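Long-range contacts in putative lipoprotein (PDB 3NQI), which is of unknown function but is probably a lipoprotein of Bacteroides fragilis that may bind lipid: residues 210-214 against 239-244; 97-101 against 226-230; 11-17 against 49-55. All coordinates share one frame; numbering follows the deposited sequence.

Interaction 1 (210-214 against 239-244); sequences TKPAK and EIEYKT
The ring of Tyr242 meets Pro212 and Lys211 across this contact. Near the plane of the ring, at its edge, lie the carbonyl oxygen of Pro212 and CB of Lys211. The proline ring crosses the tyrosine obliquely, with Pro212 CD 3.8 Å from Tyr242 CD2. Leu200 of helix 197-207 touches both side chains. The tyrosine OH bonds to the backbone oxygen of Glu121, a cadmium ligand. The backbones join through Tyr242 N, which donates to Ala213 O at 3.1 Å. Next to it, Lys214 and Glu241 form an antiparallel non-hydrogen-bonded pair. A water ties Pro212 O to Tyr242 O. Lys214 NZ makes a salt bridge of 2.8 Å with Glu239 OE2, which it meets 41° above the carboxylate plane. Lys211 and Thr244 reach toward each other tip to tip, Lys211 NZ to Thr244 OG1 at 2.8 Å. Lys211 CG sits between N and C (chi1 57°), its chain extended beyond. Thr244 OG1 also bonds to the backbone oxygen of Glu246, which shares a cadmium site with Glu121. A small apolar patch, Pro212 on Tyr242, thus sits among backbone and water-mediated bonds, with lysines gripped at both ends, and Glu241 probably adds to the negative field around Lys214.

Interaction 2 (97-101 against 226-230); sequences TTNAP and NKLED
Thr98 starts the contact by meeting Leu228 at about a right angle. Its CG2 lies 3.9 Å from Leu228 CD1, while its carbonyl oxygen is 3.4 Å from Leu228 CD2. With CG anti to the backbone N (chi1 -174°), Leu228 holds its two methyls against the backbone of the first segment. Leu228 CD2 also packs on Asn99 CA, at 3.8 Å. The side chain of Asn99 turns away and bonds to Val174 N, but its carbonyl oxygen receives a bond from a water. That water also donates to Asn226 O and accepts from Leu228 N, at 2.9 Å. It is a polar bridge between the two segments, which have no direct hydrogen bond. At Ala100 the carbonyl carbon rests near Leu228 CD1. Pro101 then lays its ring against the backbone of Asn226, with CD 3.4 Å from Asn226 O. Pro101 O and Asn226 OD1 are two acceptors 3.3 Å apart, and both bond to Arg131, through NH2 and NE respectively. The guanidinium group thus probably offsets their repulsion. This loop-to-loop junction packs Asn226 and Leu228, from the connection between strands 214-221 and 234-241, on the loop after strand 78-87; Leu228 lies in a type I beta turn, Lys227 to Asp230.

Interaction 3 (11-17 against 49-55); sequences QWAGVVK and MAYIYCQ
An antiparallel pair of neighbouring beta strands forms this contact, with Gln11 and Gln55 at one end and Lys17 and Met49 at the other. The strand directions differ by 167°. Six backbone bonds join the hydrogen-bonded pairs Trp12 with Cys54, Gly14 with Ile52 and Val16 with Ala50. Cys54 N to Trp12 O, at 2.7 Å, is nearly straight in line with the carbonyl. One face carries Gln11, Ala13, Val15, Tyr51 and Tyr53. Tyr53 OH donates to Gln11 OE1 at 2.9 Å from above the amide plane, 52° out of it. Gln11 is poorly ordered, which makes this geometry less certain. Trp12 O lies at the Tyr53 ring edge. The methyl of Ala13 sits 3.7 Å from Tyr51 CZ. Met49, a selenomethionine, bends at chi2 and chi3, which brings CE back to Val15 CG1; the modelled closeness of this pair is doubtful. The other face carries Trp12, Val16, Ile52 and Cys54. Trp12 swings CG anti to its N (chi1 -180°) and lays its ring over Gly14, whose N is 3.7 Å above the ring plane, offset toward the rim. Cys54 SG meets the ring edge, 3.9 Å from Trp12 CE3, as a sulfur-aromatic contact. Val16 CG1 packs 4.0 Å from Ile52 CD1. Beyond the pair, Phe27 of strand 24-28 touches Val16 and Ile52. Ile71 of strand 68-73 touches Ile52 and Cys54. Ile80 of strand 78-87 packs on Val15, Met49 and Tyr51 at the opposite face.

Overall arrangement
From the N terminus, interaction 3 closes first, pairing strand 11-21 with strand 49-56 around the two short strands 24-28 and 34-37. Interactions 2 and 1 come after it and cross each other. The loop at 97-101 waits for 226-230, a span that takes in helices 138-145, 178-183 and 197-207. Before that closes, 210-214 opens, and it meets 239-244 near the C terminus. Interaction 1 thus joins the lead-in to strand 214-221 with the end of strand 234-241, while interaction 2 ties the connection between these strands to the loop after strand 78-87. The centres of interactions 2 and 3 are about 31 Å apart, on opposite sides of the chain's centre.

Interaction 1 (210-214 against 239-244)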
loop_
_atom_site.group_PDB
_atom_site.type_symbol
_atom_site.label_atom_id
_atom_site.label_comp_id
_atom_site.label_asym_id
_atom_site.label_seq_id
_atom_site.Cartn_x
_atom_site.Cartn_y
_atom_site.Cartn_z
ATOM N N THR A 210 4.378 -19.194 14.578
ATOM C CA THR A 210 3.679 -19.516 13.311
ATOM C C THR A 210 3.123 -18.264 12.621
ATOM O O THR A 210 2.981 -18.206 11.387
ATOM C CB THR A 210 2.510 -20.455 13.539
ATOM O OG1 THR A 210 1.560 -19.822 14.403
ATOM C CG2 THR A 210 2.950 -21.783 14.184
ATOM N N LYS A 211 2.837 -17.239 13.424
ATOM C CA LYS A 211 2.306 -15.975 12.941
ATOM C C LYS A 211 2.411 -14.904 14.045
ATOM O O LYS A 211 2.380 -15.231 15.218
ATOM C CB LYS A 211 0.830 -16.117 12.557
ATOM C CG LYS A 211 -0.053 -16.609 13.667
ATOM C CD LYS A 211 -1.486 -16.589 13.261
ATOM C CE LYS A 211 -2.366 -17.064 14.400
ATOM N NZ LYS A 211 -3.811 -17.147 13.962
ATOM N N PRO A 212 2.502 -13.637 13.662
ATOM C CA PRO A 212 2.557 -12.584 14.670
ATOM C C PRO A 212 1.172 -12.320 15.184
ATOM O O PRO A 212 0.224 -12.572 14.441
ATOM C CB PRO A 212 3.037 -11.386 13.887
ATOM C CG PRO A 212 2.509 -11.599 12.502
ATOM C CD PRO A 212 2.543 -13.095 12.291
ATOM N N ALA A 213 1.050 -11.840 16.417
ATOM C CA ALA A 213 -0.246 -11.317 16.917
ATOM C C ALA A 213 -0.558 -9.990 16.193
ATOM O O ALA A 213 -1.703 -9.697 15.889
ATOM C CB ALA A 213 -0.184 -11.070 18.435
ATOM N N LYS A 214 0.462 -9.186 15.915
ATOM C CA LYS A 214 0.217 -7.898 15.238
ATOM C C LYS A 214 1.394 -7.478 14.392
ATOM O O LYS A 214 2.551 -7.907 14.617
ATOM C CB LYS A 214 -0.264 -6.815 16.253
ATOM C CG LYS A 214 0.772 -6.259 17.158
ATOM C CD LYS A 214 0.200 -5.110 18.043
ATOM C CE LYS A 214 1.241 -4.658 19.057
ATOM N NZ LYS A 214 0.689 -3.828 20.126
ATOM N N GLU A 239 -1.046 0.147 14.051
ATOM C CA GLU A 239 -1.115 -1.259 14.356
ATOM C C GLU A 239 -2.086 -1.996 13.445
ATOM O O GLU A 239 -3.160 -1.499 13.181
ATOM C CB GLU A 239 -1.573 -1.462 15.795
ATOM C CG GLU A 239 -0.696 -0.843 16.779
ATOM C CD GLU A 239 -1.181 -1.147 18.227
ATOM O OE1 GLU A 239 -2.417 -1.024 18.475
ATOM O OE2 GLU A 239 -0.348 -1.498 19.070
ATOM N N ILE A 240 -1.696 -3.197 13.024
ATOM C CA ILE A 240 -2.601 -4.126 12.316
ATOM C C ILE A 240 -2.755 -5.456 13.078
ATOM O O ILE A 240 -1.798 -6.223 13.220
ATOM C CB ILE A 240 -2.055 -4.398 10.900
ATOM C CG1 ILE A 240 -1.864 -3.092 10.124
ATOM C CG2 ILE A 240 -2.992 -5.392 10.112
ATOM C CD1 ILE A 240 -1.042 -3.265 8.782
ATOM N N GLU A 241 -3.931 -5.740 13.596
ATOM C CA GLU A 241 -4.140 -7.031 14.250
ATOM C C GLU A 241 -4.115 -8.128 13.151
ATOM O O GLU A 241 -4.817 -8.025 12.161
ATOM C CB GLU A 241 -5.435 -7.011 15.084
ATOM C CG GLU A 241 -5.483 -5.888 16.171
ATOM C CD GLU A 241 -4.319 -5.919 17.209
ATOM O OE1 GLU A 241 -3.921 -7.029 17.643
ATOM O OE2 GLU A 241 -3.811 -4.817 17.589
ATOM N N TYR A 242 -3.182 -9.077 13.241
ATOM C CA TYR A 242 -2.976 -10.030 12.152
ATOM C C TYR A 242 -3.908 -11.232 12.302
ATOM O O TYR A 242 -3.832 -11.950 13.293
ATOM C CB TYR A 242 -1.517 -10.457 12.040
ATOM C CG TYR A 242 -1.259 -11.384 10.867
ATOM C CD1 TYR A 242 -1.374 -10.936 9.554
ATOM C CD2 TYR A 242 -0.993 -12.726 11.066
ATOM C CE1 TYR A 242 -1.159 -11.795 8.480
ATOM C CE2 TYR A 242 -0.783 -13.590 9.998
ATOM C CZ TYR A 242 -0.883 -13.125 8.709
ATOM O OH TYR A 242 -0.684 -13.992 7.646
ATOM N N LYS A 243 -4.788 -11.436 11.331
ATOM C CA LYS A 243 -5.784 -12.501 11.383
ATOM C C LYS A 243 -5.555 -13.575 10.352
ATOM O O LYS A 243 -5.003 -13.311 9.263
ATOM C CB LYS A 243 -7.169 -11.897 11.214
ATOM C CG LYS A 243 -7.453 -10.871 12.302
ATOM C CD LYS A 243 -8.919 -10.669 12.584
ATOM C CE LYS A 243 -9.110 -9.599 13.671
ATOM N NZ LYS A 243 -10.571 -9.334 13.925
ATOM N N THR A 244 -5.900 -14.809 10.712
ATOM C CA THR A 244 -5.830 -15.935 9.765
ATOM C C THR A 244 -7.069 -16.772 9.896
ATOM O O THR A 244 -7.740 -16.727 10.927
ATOM C CB THR A 244 -4.576 -16.841 10.008
ATOM O OG1 THR A 244 -4.657 -17.445 11.297
ATOM C CG2 THR A 244 -3.310 -16.007 9.937
HETATM O O HOH W 1 -6.309 -15.036 13.755
HETATM O O HOH W 2 -2.171 -13.559 14.888
HETATM O O HOH W 3 -2.639 -3.582 20.271
#

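Interaction 2 (97-101 against 226-230)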
loop_
_atom_site.group_PDB
_atom_site.type_symbol
_atom_site.label_atom_id
_atom_site.label_comp_id
_atom_site.label_asym_id
_atom_site.label_seq_id
_atom_site.Cartn_x
_atom_site.Cartn_y
_atom_site.Cartn_z
ATOM N N THR A 97 16.762 4.682 2.419
ATOM C CA THR A 97 16.810 5.808 3.344
ATOM C C THR A 97 15.628 6.740 3.057
ATOM O O THR A 97 15.429 7.175 1.920
ATOM C CB THR A 97 18.168 6.515 3.225
ATOM O OG1 THR A 97 19.171 5.637 3.733
ATOM C CG2 THR A 97 18.202 7.807 4.015
ATOM N N THR A 98 14.820 7.013 4.075
ATOM C CA THR A 98 13.726 7.946 3.922
ATOM C C THR A 98 14.259 9.358 3.650
ATOM O O THR A 98 15.239 9.785 4.286
ATOM C CB THR A 98 12.886 7.931 5.144
ATOM O OG1 THR A 98 12.201 6.684 5.153
ATOM C CG2 THR A 98 11.904 9.109 5.152
ATOM N N ASN A 99 13.681 10.053 2.670
ATOM C CA ASN A 99 14.020 11.452 2.464
ATOM C C ASN A 99 12.873 12.418 2.428
ATOM O O ASN A 99 13.063 13.598 2.073
ATOM C CB ASN A 99 14.947 11.631 1.243
ATOM C CG ASN A 99 14.234 11.403 -0.116
ATOM O OD1 ASN A 99 13.033 11.151 -0.188
ATOM N ND2 ASN A 99 14.995 11.508 -1.195
ATOM N N ALA A 100 11.704 11.962 2.833
ATOM C CA ALA A 100 10.521 12.804 2.870
ATOM C C ALA A 100 9.573 12.258 3.888
ATOM O O ALA A 100 9.554 11.058 4.116
ATOM C CB ALA A 100 9.841 12.927 1.494
ATOM N N PRO A 101 8.798 13.145 4.534
ATOM C CA PRO A 101 7.773 12.722 5.424
ATOM C C PRO A 101 6.423 12.567 4.699
ATOM O O PRO A 101 6.083 13.408 3.837
ATOM C CB PRO A 101 7.681 13.894 6.387
ATOM C CG PRO A 101 7.961 15.102 5.523
ATOM C CD PRO A 101 8.891 14.631 4.476
ATOM N N ASN A 226 6.685 19.508 4.033
ATOM C CA ASN A 226 7.334 18.357 3.498
ATOM C C ASN A 226 8.798 18.254 3.826
ATOM O O ASN A 226 9.550 17.626 3.100
ATOM C CB ASN A 226 7.156 18.359 1.979
ATOM C CG ASN A 226 7.020 16.945 1.441
ATOM O OD1 ASN A 226 6.286 16.152 2.017
ATOM N ND2 ASN A 226 7.733 16.624 0.356
ATOM N N LYS A 227 9.216 18.857 4.940
ATOM C CA LYS A 227 10.624 18.825 5.320
ATOM C C LYS A 227 10.875 17.702 6.335
ATOM O O LYS A 227 10.316 17.711 7.447
ATOM C CB LYS A 227 11.012 20.172 5.898
ATOM C CG LYS A 227 11.039 21.322 4.855
ATOM C CD LYS A 227 11.310 22.699 5.498
ATOM C CE LYS A 227 10.165 23.144 6.406
ATOM N NZ LYS A 227 10.270 24.565 6.810
ATOM N N LEU A 228 11.706 16.721 5.965
ATOM C CA LEU A 228 11.943 15.573 6.852
ATOM C C LEU A 228 12.573 16.022 8.188
ATOM O O LEU A 228 12.121 15.612 9.267
ATOM C CB LEU A 228 12.886 14.550 6.187
ATOM C CG LEU A 228 13.128 13.241 6.919
ATOM C CD1 LEU A 228 11.796 12.483 7.112
ATOM C CD2 LEU A 228 14.121 12.359 6.168
ATOM N N GLU A 229 13.605 16.856 8.099
ATOM C CA GLU A 229 14.353 17.363 9.281
ATOM C C GLU A 229 13.692 18.526 10.013
ATOM O O GLU A 229 14.332 19.200 10.781
ATOM C CB GLU A 229 15.782 17.774 8.906
ATOM C CG GLU A 229 16.631 16.663 8.278
ATOM C CD GLU A 229 16.663 15.386 9.126
ATOM O OE1 GLU A 229 16.884 15.465 10.371
ATOM O OE2 GLU A 229 16.458 14.292 8.542
ATOM N N ASP A 230 12.416 18.752 9.785
ATOM C CA ASP A 230 11.659 19.742 10.512
ATOM C C ASP A 230 11.296 19.232 11.921
ATOM O O ASP A 230 11.060 18.027 12.138
ATOM C CB ASP A 230 10.395 20.063 9.723
ATOM C CG ASP A 230 9.692 21.285 10.219
ATOM O OD1 ASP A 230 10.110 22.392 9.874
ATOM O OD2 ASP A 230 8.696 21.125 10.938
HETATM O O HOH W 4 12.085 16.437 3.088
#

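Interaction 3 (11-17 against 49-55)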
loop_
_atom_site.group_PDB
_atom_site.type_symbol
_atom_site.label_atom_id
_atom_site.label_comp_id
_atom_site.label_asym_id
_atom_site.label_seq_id
_atom_site.Cartn_x
_atom_site.Cartn_y
_atom_site.Cartn_z
ATOM N N GLN A 11 -22.804 1.302 -6.706
ATOM C CA GLN A 11 -21.429 1.636 -7.056
ATOM C C GLN A 11 -20.491 1.308 -5.897
ATOM O O GLN A 11 -20.914 1.293 -4.757
ATOM C CB GLN A 11 -21.318 3.126 -7.393
ATOM C CG GLN A 11 -22.074 3.553 -8.643
ATOM C CD GLN A 11 -21.759 4.983 -9.067
ATOM O OE1 GLN A 11 -21.064 5.712 -8.372
ATOM N NE2 GLN A 11 -22.271 5.380 -10.219
ATOM N N TRP A 12 -19.216 1.040 -6.190
ATOM C CA TRP A 12 -18.242 0.703 -5.158
ATOM C C TRP A 12 -16.838 1.080 -5.639
ATOM O O TRP A 12 -16.570 1.025 -6.826
ATOM C CB TRP A 12 -18.307 -0.800 -4.856
ATOM C CG TRP A 12 -17.343 -1.256 -3.792
ATOM C CD1 TRP A 12 -17.516 -1.129 -2.447
ATOM C CD2 TRP A 12 -16.075 -1.922 -3.973
ATOM N NE1 TRP A 12 -16.433 -1.647 -1.779
ATOM C CE2 TRP A 12 -15.540 -2.151 -2.686
ATOM C CE3 TRP A 12 -15.346 -2.345 -5.085
ATOM C CZ2 TRP A 12 -14.319 -2.788 -2.482
ATOM C CZ3 TRP A 12 -14.115 -2.969 -4.882
ATOM C CH2 TRP A 12 -13.620 -3.186 -3.589
ATOM N N ALA A 13 -15.985 1.544 -4.735
ATOM C CA ALA A 13 -14.556 1.691 -5.046
ATOM C C ALA A 13 -13.858 0.984 -3.939
ATOM O O ALA A 13 -14.402 0.912 -2.828
ATOM C CB ALA A 13 -14.152 3.137 -5.112
ATOM N N GLY A 14 -12.673 0.456 -4.206
ATOM C CA GLY A 14 -11.920 -0.198 -3.165
ATOM C C GLY A 14 -10.761 -1.011 -3.727
ATOM O O GLY A 14 -10.603 -1.153 -4.935
ATOM N N VAL A 15 -10.050 -1.616 -2.797
ATOM C CA VAL A 15 -8.834 -2.361 -3.051
ATOM C C VAL A 15 -9.257 -3.794 -3.359
ATOM O O VAL A 15 -10.080 -4.362 -2.673
ATOM C CB VAL A 15 -7.931 -2.288 -1.821
ATOM C CG1 VAL A 15 -6.799 -3.227 -1.950
ATOM C CG2 VAL A 15 -7.457 -0.820 -1.645
ATOM N N VAL A 16 -8.653 -4.376 -4.380
ATOM C CA VAL A 16 -8.968 -5.736 -4.809
ATOM C C VAL A 16 -7.725 -6.451 -5.261
ATOM O O VAL A 16 -6.780 -5.846 -5.658
ATOM C CB VAL A 16 -9.957 -5.766 -6.021
ATOM C CG1 VAL A 16 -11.271 -5.202 -5.649
ATOM C CG2 VAL A 16 -9.347 -5.056 -7.283
ATOM N N LYS A 17 -7.756 -7.777 -5.217
ATOM C CA LYS A 17 -6.708 -8.578 -5.788
ATOM C C LYS A 17 -7.036 -8.709 -7.287
ATOM O O LYS A 17 -8.195 -8.708 -7.669
ATOM C CB LYS A 17 -6.705 -9.961 -5.154
ATOM C CG LYS A 17 -5.651 -10.888 -5.697
ATOM C CD LYS A 17 -5.821 -12.301 -5.146
ATOM C CE LYS A 17 -4.722 -13.214 -5.689
ATOM N NZ LYS A 17 -4.505 -14.403 -4.818
HETATM N N MSE A 49 -2.204 -6.354 -7.263
HETATM C CA MSE A 49 -3.292 -5.720 -6.515
HETATM C C MSE A 49 -3.733 -4.395 -7.150
HETATM O O MSE A 49 -2.943 -3.740 -7.743
HETATM C CB MSE A 49 -2.827 -5.426 -5.083
HETATM C CG MSE A 49 -2.468 -6.631 -4.230
HETATM SE SE MSE A 49 -4.094 -7.491 -3.513
HETATM C CE MSE A 49 -5.397 -6.112 -2.695
ATOM N N ALA A 50 -4.995 -3.963 -6.973
ATOM C CA ALA A 50 -5.501 -2.774 -7.668
ATOM C C ALA A 50 -6.520 -2.013 -6.850
ATOM O O ALA A 50 -7.001 -2.541 -5.886
ATOM C CB ALA A 50 -6.191 -3.173 -9.072
ATOM N N TYR A 51 -6.723 -0.754 -7.184
ATOM C CA TYR A 51 -7.875 0.030 -6.735
ATOM C C TYR A 51 -8.855 0.179 -7.923
ATOM O O TYR A 51 -8.480 0.649 -9.007
ATOM C CB TYR A 51 -7.404 1.395 -6.238
ATOM C CG TYR A 51 -8.510 2.264 -5.714
ATOM C CD1 TYR A 51 -9.005 2.083 -4.439
ATOM C CD2 TYR A 51 -9.063 3.280 -6.509
ATOM C CE1 TYR A 51 -10.036 2.894 -3.932
ATOM C CE2 TYR A 51 -10.081 4.103 -6.008
ATOM C CZ TYR A 51 -10.546 3.902 -4.721
ATOM O OH TYR A 51 -11.562 4.678 -4.225
ATOM N N ILE A 52 -10.103 -0.213 -7.742
ATOM C CA ILE A 52 -11.097 -0.070 -8.802
ATOM C C ILE A 52 -12.273 0.743 -8.321
ATOM O O ILE A 52 -12.498 0.850 -7.129
ATOM C CB ILE A 52 -11.599 -1.428 -9.364
ATOM C CG1 ILE A 52 -12.346 -2.267 -8.329
ATOM C CG2 ILE A 52 -10.404 -2.233 -9.997
ATOM C CD1 ILE A 52 -12.878 -3.594 -8.949
ATOM N N TYR A 53 -12.979 1.297 -9.286
ATOM C CA TYR A 53 -14.178 2.038 -9.112
ATOM C C TYR A 53 -15.178 1.377 -10.061
ATOM O O TYR A 53 -14.971 1.305 -11.274
ATOM C CB TYR A 53 -13.880 3.520 -9.421
ATOM C CG TYR A 53 -15.104 4.380 -9.434
ATOM C CD1 TYR A 53 -16.190 4.083 -8.611
ATOM C CD2 TYR A 53 -15.211 5.476 -10.296
ATOM C CE1 TYR A 53 -17.317 4.839 -8.628
ATOM C CE2 TYR A 53 -16.365 6.253 -10.322
ATOM C CZ TYR A 53 -17.412 5.915 -9.484
ATOM O OH TYR A 53 -18.576 6.637 -9.461
ATOM N N CYS A 54 -16.267 0.867 -9.515
ATOM C CA CYS A 54 -17.124 0.037 -10.304
ATOM C C CYS A 54 -18.611 0.144 -9.959
ATOM O O CYS A 54 -19.019 0.764 -8.950
ATOM C CB CYS A 54 -16.655 -1.425 -10.202
ATOM S SG CYS A 54 -17.022 -2.256 -8.615
ATOM N N GLN A 55 -19.418 -0.436 -10.839
ATOM C CA GLN A 55 -20.824 -0.655 -10.517
ATOM C C GLN A 55 -21.246 -2.100 -10.807
ATOM O O GLN A 55 -20.673 -2.777 -11.666
ATOM C CB GLN A 55 -21.735 0.414 -11.151
ATOM C CG GLN A 55 -22.120 0.270 -12.591
ATOM C CD GLN A 55 -23.056 1.385 -13.046
ATOM O OE1 GLN A 55 -23.215 2.403 -12.373
ATOM N NE2 GLN A 55 -23.682 1.186 -14.187
#